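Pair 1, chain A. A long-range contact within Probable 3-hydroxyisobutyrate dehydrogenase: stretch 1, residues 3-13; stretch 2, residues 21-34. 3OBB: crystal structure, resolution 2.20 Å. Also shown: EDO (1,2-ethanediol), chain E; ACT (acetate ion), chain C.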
# COMPACT_ATOMS: atom_id res chain seq x y z
N MSE A 3 -44.10 5.14 -30.50
CA MSE A 3 -42.69 4.80 -30.88
C MSE A 3 -42.38 3.32 -30.62
O MSE A 3 -43.10 2.43 -31.07
CB MSE A 3 -41.70 5.68 -30.12
CG MSE A 3 -41.79 7.17 -30.42
SE MSE A 3 -40.03 7.86 -30.93
CE MSE A 3 -40.46 8.30 -32.80
N LYS A 4 -41.28 3.08 -29.92
CA LYS A 4 -40.94 1.73 -29.45
C LYS A 4 -41.42 1.58 -27.99
O LYS A 4 -41.41 2.56 -27.22
CB LYS A 4 -39.44 1.46 -29.60
CG LYS A 4 -38.82 2.02 -30.90
CD LYS A 4 -37.30 2.04 -30.83
CE LYS A 4 -36.74 3.33 -31.45
NZ LYS A 4 -35.29 3.59 -31.15
N GLN A 5 -41.89 0.38 -27.65
CA GLN A 5 -42.21 0.04 -26.27
C GLN A 5 -40.96 -0.41 -25.49
O GLN A 5 -40.37 -1.46 -25.78
CB GLN A 5 -43.30 -1.03 -26.22
CG GLN A 5 -43.73 -1.43 -24.81
CD GLN A 5 -44.52 -0.35 -24.10
OE1 GLN A 5 -45.59 0.07 -24.55
NE2 GLN A 5 -44.00 0.10 -22.97
N ILE A 6 -40.57 0.38 -24.48
CA ILE A 6 -39.44 0.06 -23.61
C ILE A 6 -39.92 -0.47 -22.26
O ILE A 6 -40.86 0.06 -21.68
CB ILE A 6 -38.53 1.30 -23.39
CG1 ILE A 6 -37.65 1.59 -24.61
CG2 ILE A 6 -37.59 1.08 -22.22
CD1 ILE A 6 -38.39 2.00 -25.88
N ALA A 7 -39.30 -1.54 -21.77
CA ALA A 7 -39.47 -1.92 -20.37
C ALA A 7 -38.23 -1.44 -19.60
O ALA A 7 -37.10 -1.66 -20.05
CB ALA A 7 -39.66 -3.42 -20.23
N PHE A 8 -38.43 -0.73 -18.48
CA PHE A 8 -37.32 -0.22 -17.67
C PHE A 8 -37.41 -0.83 -16.28
O PHE A 8 -38.38 -0.61 -15.53
CB PHE A 8 -37.32 1.32 -17.61
CG PHE A 8 -35.96 1.94 -17.40
CD1 PHE A 8 -35.31 1.87 -16.17
CD2 PHE A 8 -35.35 2.64 -18.43
CE1 PHE A 8 -34.06 2.44 -15.99
CE2 PHE A 8 -34.09 3.25 -18.25
CZ PHE A 8 -33.44 3.15 -17.04
N ILE A 9 -36.41 -1.63 -15.94
CA ILE A 9 -36.38 -2.30 -14.65
C ILE A 9 -35.30 -1.62 -13.79
O ILE A 9 -34.12 -1.58 -14.14
CB ILE A 9 -36.16 -3.84 -14.82
CG1 ILE A 9 -37.38 -4.47 -15.52
CG2 ILE A 9 -35.97 -4.54 -13.49
CD1 ILE A 9 -37.09 -4.92 -16.94
N GLY A 10 -35.74 -1.04 -12.67
CA GLY A 10 -34.82 -0.40 -11.74
C GLY A 10 -34.97 1.10 -11.84
O GLY A 10 -34.53 1.71 -12.82
N LEU A 11 -35.61 1.69 -10.83
CA LEU A 11 -35.85 3.12 -10.76
C LEU A 11 -35.18 3.76 -9.53
O LEU A 11 -35.79 4.55 -8.80
CB LEU A 11 -37.35 3.42 -10.81
CG LEU A 11 -38.19 2.75 -11.90
CD1 LEU A 11 -39.68 2.88 -11.55
CD2 LEU A 11 -37.89 3.33 -13.26
N GLY A 12 -33.91 3.44 -9.31
CA GLY A 12 -33.20 4.00 -8.19
C GLY A 12 -32.63 5.36 -8.59
O GLY A 12 -33.17 6.04 -9.48
N HIS A 13 -31.55 5.72 -7.91
CA HIS A 13 -30.85 6.99 -8.05
C HIS A 13 -30.57 7.36 -9.51
O HIS A 13 -30.75 8.50 -9.93
CB HIS A 13 -29.50 6.87 -7.30
CG HIS A 13 -29.02 8.15 -6.71
ND1 HIS A 13 -27.68 8.54 -6.75
CD2 HIS A 13 -29.68 9.14 -6.04
CE1 HIS A 13 -27.55 9.70 -6.14
NE2 HIS A 13 -28.73 10.08 -5.69
N ASN A 21 -35.82 10.46 -18.66
CA ASN A 21 -35.30 11.00 -19.91
C ASN A 21 -35.78 10.32 -21.18
O ASN A 21 -36.03 11.00 -22.20
CB ASN A 21 -33.77 11.10 -19.90
CG ASN A 21 -33.32 12.29 -19.16
OD1 ASN A 21 -33.90 13.37 -19.32
ND2 ASN A 21 -32.34 12.11 -18.28
N LEU A 22 -35.92 8.99 -21.13
CA LEU A 22 -36.56 8.24 -22.22
C LEU A 22 -37.98 8.73 -22.50
O LEU A 22 -38.32 8.98 -23.65
CB LEU A 22 -36.50 6.74 -21.98
CG LEU A 22 -35.08 6.16 -22.04
CD1 LEU A 22 -35.13 4.66 -21.83
CD2 LEU A 22 -34.42 6.48 -23.38
N LEU A 23 -38.78 8.89 -21.45
CA LEU A 23 -40.11 9.52 -21.55
C LEU A 23 -40.08 10.90 -22.22
O LEU A 23 -40.93 11.21 -23.05
CB LEU A 23 -40.74 9.68 -20.17
CG LEU A 23 -41.35 8.47 -19.47
CD1 LEU A 23 -41.91 8.87 -18.11
CD2 LEU A 23 -42.40 7.83 -20.34
N LYS A 24 -39.13 11.75 -21.83
CA LYS A 24 -39.07 13.10 -22.38
C LYS A 24 -38.72 13.04 -23.86
O LYS A 24 -39.19 13.87 -24.64
CB LYS A 24 -38.03 13.95 -21.63
CG LYS A 24 -38.35 14.30 -20.17
CD LYS A 24 -37.02 14.37 -19.41
CE LYS A 24 -36.82 15.63 -18.55
NZ LYS A 24 -37.94 15.92 -17.60
N ALA A 25 -37.89 12.06 -24.23
CA ALA A 25 -37.57 11.73 -25.63
C ALA A 25 -38.76 11.16 -26.44
O ALA A 25 -38.69 11.04 -27.64
CB ALA A 25 -36.41 10.78 -25.69
N GLY A 26 -39.84 10.77 -25.77
CA GLY A 26 -41.05 10.34 -26.47
C GLY A 26 -41.27 8.83 -26.52
O GLY A 26 -42.18 8.37 -27.19
N TYR A 27 -40.44 8.05 -25.84
CA TYR A 27 -40.70 6.62 -25.76
C TYR A 27 -41.86 6.30 -24.81
O TYR A 27 -42.17 7.10 -23.92
CB TYR A 27 -39.45 5.86 -25.34
CG TYR A 27 -38.35 6.01 -26.36
CD1 TYR A 27 -37.34 6.98 -26.19
CD2 TYR A 27 -38.33 5.22 -27.51
CE1 TYR A 27 -36.34 7.14 -27.15
CE2 TYR A 27 -37.33 5.37 -28.46
CZ TYR A 27 -36.35 6.33 -28.28
OH TYR A 27 -35.39 6.47 -29.22
N LEU A 28 -42.49 5.15 -25.04
CA LEU A 28 -43.48 4.59 -24.12
C LEU A 28 -42.76 3.63 -23.18
O LEU A 28 -42.05 2.72 -23.64
CB LEU A 28 -44.58 3.84 -24.88
CG LEU A 28 -45.17 4.57 -26.09
CD1 LEU A 28 -46.25 3.73 -26.71
CD2 LEU A 28 -45.72 5.92 -25.67
N LEU A 29 -42.94 3.82 -21.88
CA LEU A 29 -42.26 2.95 -20.94
C LEU A 29 -43.25 2.22 -20.05
O LEU A 29 -44.19 2.83 -19.56
CB LEU A 29 -41.27 3.73 -20.04
CG LEU A 29 -40.12 4.65 -20.50
CD1 LEU A 29 -38.98 4.52 -19.51
CD2 LEU A 29 -39.58 4.43 -21.89
N ASN A 30 -43.02 0.93 -19.87
CA ASN A 30 -43.56 0.20 -18.71
C ASN A 30 -42.43 0.09 -17.73
O ASN A 30 -41.34 -0.33 -18.09
CB ASN A 30 -44.03 -1.21 -19.09
CG ASN A 30 -44.93 -1.23 -20.29
OD1 ASN A 30 -44.67 -1.95 -21.27
ND2 ASN A 30 -45.98 -0.41 -20.26
N VAL A 31 -42.68 0.45 -16.47
CA VAL A 31 -41.61 0.50 -15.47
C VAL A 31 -41.87 -0.46 -14.30
O VAL A 31 -43.02 -0.77 -13.97
CB VAL A 31 -41.33 1.95 -14.98
CG1 VAL A 31 -40.88 2.82 -16.13
CG2 VAL A 31 -42.55 2.59 -14.25
N PHE A 32 -40.79 -0.94 -13.69
CA PHE A 32 -40.90 -1.68 -12.45
C PHE A 32 -39.70 -1.40 -11.59
O PHE A 32 -38.56 -1.33 -12.07
CB PHE A 32 -41.11 -3.21 -12.64
CG PHE A 32 -41.36 -3.94 -11.34
CD1 PHE A 32 -40.33 -4.65 -10.70
CD2 PHE A 32 -42.60 -3.85 -10.71
CE1 PHE A 32 -40.55 -5.30 -9.48
CE2 PHE A 32 -42.83 -4.49 -9.49
CZ PHE A 32 -41.79 -5.21 -8.87
N ASP A 33 -40.00 -1.24 -10.31
CA ASP A 33 -39.02 -1.15 -9.25
C ASP A 33 -39.64 -1.71 -7.97
O ASP A 33 -40.86 -1.78 -7.85
CB ASP A 33 -38.64 0.32 -9.03
CG ASP A 33 -37.44 0.46 -8.11
OD1 ASP A 33 -36.29 0.33 -8.60
OD2 ASP A 33 -37.66 0.68 -6.89
N LEU A 34 -38.79 -2.09 -7.03
CA LEU A 34 -39.23 -2.61 -5.73
C LEU A 34 -39.86 -1.56 -4.78
O LEU A 34 -40.53 -1.92 -3.82
CB LEU A 34 -38.02 -3.24 -5.03
CG LEU A 34 -37.75 -4.74 -4.93
CD1 LEU A 34 -38.31 -5.59 -6.08
CD2 LEU A 34 -36.23 -4.87 -4.83
C1 EDO E . -32.07 3.81 -4.17
O1 EDO E . -32.37 5.21 -4.34
C2 EDO E . -30.66 3.47 -4.65
O2 EDO E . -30.45 3.76 -6.05
C ACT C . -24.79 6.94 -8.23
O ACT C . -24.26 8.02 -7.87
OXT ACT C . -25.92 6.68 -7.74
CH3 ACT C . -24.10 6.00 -9.18

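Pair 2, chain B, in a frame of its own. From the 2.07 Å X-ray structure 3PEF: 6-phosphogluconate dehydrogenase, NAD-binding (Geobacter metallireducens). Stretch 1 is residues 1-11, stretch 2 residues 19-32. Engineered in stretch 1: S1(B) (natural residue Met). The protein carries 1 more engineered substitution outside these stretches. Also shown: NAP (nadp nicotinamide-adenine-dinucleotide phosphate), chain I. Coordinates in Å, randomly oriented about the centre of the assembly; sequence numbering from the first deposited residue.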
# COMPACT_ATOMS: atom_id res chain seq x y z
N SER B 1 25.11 -26.16 -37.59
CA SER B 1 24.48 -27.34 -38.18
C SER B 1 23.08 -27.57 -37.62
O SER B 1 22.11 -27.70 -38.36
CB SER B 1 25.34 -28.58 -37.94
OG SER B 1 24.69 -29.75 -38.39
N GLN B 2 23.02 -27.64 -36.29
CA GLN B 2 21.78 -27.74 -35.52
C GLN B 2 20.56 -27.07 -36.15
O GLN B 2 20.65 -25.95 -36.65
CB GLN B 2 22.01 -27.11 -34.14
CG GLN B 2 22.66 -28.01 -33.12
CD GLN B 2 21.65 -28.62 -32.18
OE1 GLN B 2 21.98 -29.07 -31.08
NE2 GLN B 2 20.39 -28.64 -32.60
N LYS B 3 19.42 -27.74 -36.08
CA LYS B 3 18.15 -27.16 -36.54
C LYS B 3 17.26 -26.80 -35.35
O LYS B 3 16.96 -27.66 -34.52
CB LYS B 3 17.45 -28.16 -37.44
CG LYS B 3 16.16 -27.67 -38.08
CD LYS B 3 15.67 -28.71 -39.10
CE LYS B 3 14.33 -28.33 -39.71
NZ LYS B 3 14.42 -27.11 -40.54
N PHE B 4 16.85 -25.53 -35.27
CA PHE B 4 15.95 -25.04 -34.22
C PHE B 4 14.73 -24.31 -34.77
O PHE B 4 14.83 -23.60 -35.77
CB PHE B 4 16.66 -24.07 -33.27
CG PHE B 4 17.77 -24.68 -32.46
CD1 PHE B 4 17.50 -25.65 -31.51
CD2 PHE B 4 19.07 -24.24 -32.62
CE1 PHE B 4 18.52 -26.21 -30.74
CE2 PHE B 4 20.11 -24.79 -31.85
CZ PHE B 4 19.83 -25.77 -30.92
N GLY B 5 13.59 -24.47 -34.10
CA GLY B 5 12.42 -23.63 -34.37
C GLY B 5 12.41 -22.42 -33.44
O GLY B 5 12.92 -22.49 -32.32
N PHE B 6 11.85 -21.30 -33.89
CA PHE B 6 11.68 -20.17 -32.98
C PHE B 6 10.36 -19.44 -33.22
O PHE B 6 10.03 -19.04 -34.34
CB PHE B 6 12.87 -19.20 -33.02
CG PHE B 6 13.08 -18.45 -31.71
CD1 PHE B 6 14.22 -18.68 -30.94
CD2 PHE B 6 12.15 -17.52 -31.26
CE1 PHE B 6 14.43 -18.00 -29.74
CE2 PHE B 6 12.34 -16.84 -30.06
CZ PHE B 6 13.48 -17.07 -29.29
N ILE B 7 9.61 -19.28 -32.14
CA ILE B 7 8.28 -18.72 -32.16
C ILE B 7 8.23 -17.50 -31.27
O ILE B 7 8.52 -17.58 -30.08
CB ILE B 7 7.27 -19.77 -31.64
CG1 ILE B 7 7.02 -20.82 -32.73
CG2 ILE B 7 5.99 -19.10 -31.18
CD1 ILE B 7 6.21 -22.00 -32.28
N GLY B 8 7.86 -16.36 -31.84
CA GLY B 8 7.78 -15.14 -31.06
C GLY B 8 9.01 -14.29 -31.32
O GLY B 8 10.08 -14.56 -30.79
N LEU B 9 8.85 -13.26 -32.14
CA LEU B 9 10.01 -12.48 -32.54
C LEU B 9 9.89 -11.05 -32.05
O LEU B 9 10.11 -10.09 -32.80
CB LEU B 9 10.18 -12.54 -34.06
CG LEU B 9 10.27 -13.95 -34.65
CD1 LEU B 9 10.33 -13.91 -36.19
CD2 LEU B 9 11.48 -14.69 -34.08
N GLY B 10 9.54 -10.90 -30.78
CA GLY B 10 9.49 -9.57 -30.20
C GLY B 10 10.88 -9.09 -29.84
O GLY B 10 11.89 -9.57 -30.38
N ILE B 11 10.95 -8.14 -28.91
CA ILE B 11 12.22 -7.59 -28.47
C ILE B 11 13.21 -8.68 -28.11
O ILE B 11 14.33 -8.69 -28.62
CB ILE B 11 12.02 -6.63 -27.27
CG1 ILE B 11 11.27 -5.37 -27.75
CG2 ILE B 11 13.37 -6.33 -26.59
CD1 ILE B 11 10.83 -4.42 -26.63
N ASN B 19 20.90 -14.73 -32.64
CA ASN B 19 22.06 -15.40 -32.06
C ASN B 19 22.16 -16.86 -32.52
O ASN B 19 23.25 -17.35 -32.83
CB ASN B 19 22.07 -15.26 -30.52
CG ASN B 19 22.56 -13.88 -30.08
OD1 ASN B 19 23.24 -13.20 -30.84
ND2 ASN B 19 22.22 -13.47 -28.85
N LEU B 20 21.03 -17.56 -32.60
CA LEU B 20 21.05 -18.91 -33.14
C LEU B 20 21.45 -18.86 -34.62
O LEU B 20 22.28 -19.65 -35.07
CB LEU B 20 19.68 -19.60 -32.98
CG LEU B 20 19.18 -19.84 -31.55
CD1 LEU B 20 17.78 -20.46 -31.55
CD2 LEU B 20 20.14 -20.71 -30.76
N VAL B 21 20.88 -17.94 -35.38
CA VAL B 21 21.27 -17.79 -36.78
C VAL B 21 22.75 -17.39 -36.93
O VAL B 21 23.47 -17.96 -37.76
CB VAL B 21 20.34 -16.81 -37.54
CG1 VAL B 21 20.86 -16.62 -38.97
CG2 VAL B 21 18.90 -17.35 -37.54
N LYS B 22 23.22 -16.42 -36.15
CA LYS B 22 24.63 -16.04 -36.22
C LYS B 22 25.56 -17.20 -35.87
O LYS B 22 26.68 -17.27 -36.36
CB LYS B 22 24.94 -14.85 -35.29
CG LYS B 22 25.22 -13.54 -36.02
CD LYS B 22 24.03 -13.04 -36.83
CE LYS B 22 23.37 -11.83 -36.18
NZ LYS B 22 24.21 -10.60 -36.25
N ALA B 23 25.08 -18.12 -35.04
CA ALA B 23 25.88 -19.26 -34.59
C ALA B 23 25.91 -20.37 -35.61
O ALA B 23 26.50 -21.43 -35.37
CB ALA B 23 25.34 -19.79 -33.26
N GLY B 24 25.24 -20.17 -36.73
CA GLY B 24 25.29 -21.14 -37.81
C GLY B 24 24.19 -22.19 -37.75
O GLY B 24 24.19 -23.13 -38.53
N CYS B 25 23.25 -22.03 -36.82
CA CYS B 25 22.10 -22.92 -36.78
C CYS B 25 21.19 -22.71 -37.98
O CYS B 25 21.17 -21.65 -38.59
CB CYS B 25 21.28 -22.70 -35.51
SG CYS B 25 22.18 -23.05 -33.99
N SER B 26 20.45 -23.76 -38.31
CA SER B 26 19.40 -23.68 -39.29
C SER B 26 18.11 -23.38 -38.51
O SER B 26 17.67 -24.22 -37.73
CB SER B 26 19.31 -25.01 -40.05
OG SER B 26 18.12 -25.12 -40.78
N VAL B 27 17.54 -22.19 -38.69
CA VAL B 27 16.43 -21.73 -37.85
C VAL B 27 15.15 -21.47 -38.66
O VAL B 27 15.17 -20.73 -39.66
CB VAL B 27 16.81 -20.45 -37.03
CG1 VAL B 27 15.73 -20.09 -36.04
CG2 VAL B 27 18.14 -20.65 -36.28
N THR B 28 14.05 -22.10 -38.24
CA THR B 28 12.72 -21.91 -38.82
C THR B 28 11.95 -21.02 -37.83
O THR B 28 11.91 -21.30 -36.63
CB THR B 28 11.96 -23.26 -38.98
OG1 THR B 28 12.68 -24.12 -39.88
CG2 THR B 28 10.55 -23.05 -39.52
N ILE B 29 11.38 -19.92 -38.32
CA ILE B 29 10.82 -18.92 -37.42
C ILE B 29 9.39 -18.57 -37.77
O ILE B 29 8.96 -18.74 -38.91
CB ILE B 29 11.66 -17.63 -37.42
CG1 ILE B 29 11.62 -16.96 -38.80
CG2 ILE B 29 13.11 -17.94 -36.99
CD1 ILE B 29 12.55 -15.78 -38.93
N TRP B 30 8.68 -18.06 -36.77
CA TRP B 30 7.29 -17.62 -36.91
C TRP B 30 6.97 -16.51 -35.92
O TRP B 30 7.39 -16.54 -34.76
CB TRP B 30 6.31 -18.77 -36.64
CG TRP B 30 4.87 -18.33 -36.72
CD1 TRP B 30 4.09 -18.30 -37.85
CD2 TRP B 30 4.04 -17.85 -35.65
NE1 TRP B 30 2.83 -17.85 -37.54
CE2 TRP B 30 2.78 -17.55 -36.20
CE3 TRP B 30 4.26 -17.62 -34.29
CZ2 TRP B 30 1.72 -17.06 -35.43
CZ3 TRP B 30 3.20 -17.13 -33.51
CH2 TRP B 30 1.95 -16.85 -34.09
N ASN B 31 6.20 -15.53 -36.37
CA ASN B 31 5.70 -14.50 -35.48
C ASN B 31 4.29 -14.17 -35.91
O ASN B 31 4.00 -14.21 -37.11
CB ASN B 31 6.55 -13.23 -35.55
CG ASN B 31 6.19 -12.23 -34.45
OD1 ASN B 31 6.30 -12.54 -33.26
ND2 ASN B 31 5.74 -11.03 -34.84
N ARG B 32 3.43 -13.84 -34.96
CA ARG B 32 2.05 -13.43 -35.27
C ARG B 32 2.07 -12.33 -36.31
O ARG B 32 1.32 -12.40 -37.28
CB ARG B 32 1.29 -12.94 -34.03
CG ARG B 32 -0.09 -12.35 -34.36
CD ARG B 32 -0.81 -11.84 -33.10
NE ARG B 32 -0.01 -10.87 -32.35
CZ ARG B 32 -0.42 -10.26 -31.24
NH1 ARG B 32 -1.62 -10.55 -30.74
NH2 ARG B 32 0.36 -9.38 -30.62
PA NAP I . 7.51 -7.95 -26.97
O1A NAP I . 6.30 -7.13 -26.73
O2A NAP I . 8.57 -7.29 -27.75
O5B NAP I . 7.11 -9.32 -27.69
C5B NAP I . 5.92 -9.98 -27.36
C4B NAP I . 5.78 -11.14 -28.33
O4B NAP I . 4.61 -11.86 -28.00
C3B NAP I . 5.61 -10.65 -29.76
O3B NAP I . 6.27 -11.60 -30.57
C2B NAP I . 4.12 -10.76 -29.97
O2B NAP I . 3.71 -10.94 -31.31
C1B NAP I . 3.84 -12.02 -29.17
N9A NAP I . 2.41 -12.16 -28.88
C8A NAP I . 1.67 -11.38 -28.02
N7A NAP I . 0.39 -11.82 -28.04
C5A NAP I . 0.31 -12.85 -28.90
C6A NAP I . -0.76 -13.65 -29.28
N6A NAP I . -1.96 -13.45 -28.76
N1A NAP I . -0.55 -14.65 -30.20
C2A NAP I . 0.71 -14.85 -30.73
N3A NAP I . 1.76 -14.05 -30.35
C4A NAP I . 1.56 -13.07 -29.44
O3 NAP I . 8.07 -8.34 -25.54
PN NAP I . 9.38 -9.13 -25.12
O1N NAP I . 10.15 -8.32 -24.16
O2N NAP I . 10.07 -9.69 -26.30
O5D NAP I . 8.57 -10.27 -24.32
C5D NAP I . 8.67 -11.65 -24.57
C4D NAP I . 8.67 -12.34 -23.21
O4D NAP I . 9.90 -12.20 -22.54
C3D NAP I . 7.66 -11.72 -22.26
O3D NAP I . 7.12 -12.80 -21.54
C2D NAP I . 8.49 -10.81 -21.36
O2D NAP I . 7.88 -10.67 -20.11
C1D NAP I . 9.75 -11.64 -21.25
N1N NAP I . 11.01 -10.95 -20.91
C2N NAP I . 11.28 -9.70 -21.38
C3N NAP I . 12.50 -9.09 -21.09
C7N NAP I . 12.81 -7.74 -21.65
O7N NAP I . 13.78 -6.99 -20.99
N7N NAP I . 12.19 -7.23 -22.73
C4N NAP I . 13.46 -9.75 -20.31
C5N NAP I . 13.18 -11.04 -19.86
C6N NAP I . 11.96 -11.64 -20.18
P2B NAP I . 3.54 -9.67 -32.31
O1X NAP I . 2.62 -10.15 -33.42
O2X NAP I . 2.94 -8.53 -31.55
O3X NAP I . 4.89 -9.25 -32.84

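Both pairs set two parallel strands side by side, followed by a glycine-bearing loop on the first strand and preceded by a helix on the second. The central residues superpose with an RMSD of 0.4 Å. Strand 5-9 lies beside 28-32 in pair 1, 3-7 beside 26-30 in pair 2, at 23° and 19°. The ladder is shared from I6(A) and F4(B) onward: F8(A) N donates to N30(A) O at 3.0 Å, and F6(B) N to T28(B) O at 2.7 Å. Pair 2 adds a rung from S26(B) N to Q2(B) O at 2.8 Å, where L28(A) N and K4(A) O stand 3.6 Å apart. These bonds use backbone atoms alone, so one ladder carries both sets of side chains.

The face that meets the helix is apolar in both. At the N-terminal end of the strands, pair 1 pairs a mid-sized aliphatic with a large ring: I6(A) CD1 lies 3.6 Å from Y27(A) CD2. Pair 2 reverses the sizes, F4(B) matching I6(A) and C25(B) matching Y27(A), with F4(B) CE2 3.4 Å from C25(B) SG, the sulfur at the ring's edge. Each time a ring and a smaller side chain share the space, but the ring comes from opposite stretches.

Next along this face, F8(A) and F6(B) share the t rotamer, and each offers its ring edge to a helix leucine: F8(A) CD2 to L22(A) CD1 and F6(B) CD1 to L20(B) CD1, both 4.0 Å. The long aromatic side chain reaches far enough to touch the helix. L29(A) sends CD2 to within 3.6 Å of I6(A) CB; its match V27(B) is shorter, beside the bulkier F4(B). V31(A) and I29(B) are both beta-branched, a shape that suits extended backbone, and each meets a leucine: L11(A) CD1 to V31(A) CB at 3.9 Å, L9(B) CD1 to I29(B) CD1 at 4.0 Å.

On the other face, A7(A) and G5(B) keep the strand slim. I9(A) and I7(B) are buried here; I7(B) CG2 reaches W30(B) CE3 at 3.9 Å, whereas the end of F32(A) leads away from the first stretch.

Past the strands, G10(A) and G8(B) have positive phi, where a CB would jam against the preceding carbonyl. The next amide is held by a short polar side chain: L11(A) N donates to D33(A) OD1 at 2.7 Å, L9(B) N to N31(B) OD1 at 2.9 Å. Either carboxylate or amide oxygen can accept this bond. In pair 2 N31(B) also serves NADP, accepting from O3B through its OD1 at 2.8 Å and donating from ND2 to the phosphate oxygen O3X at 2.8 Å. G10(B) leaves room for the cofactor, since a CB there would come within 2.0 Å of its O5B.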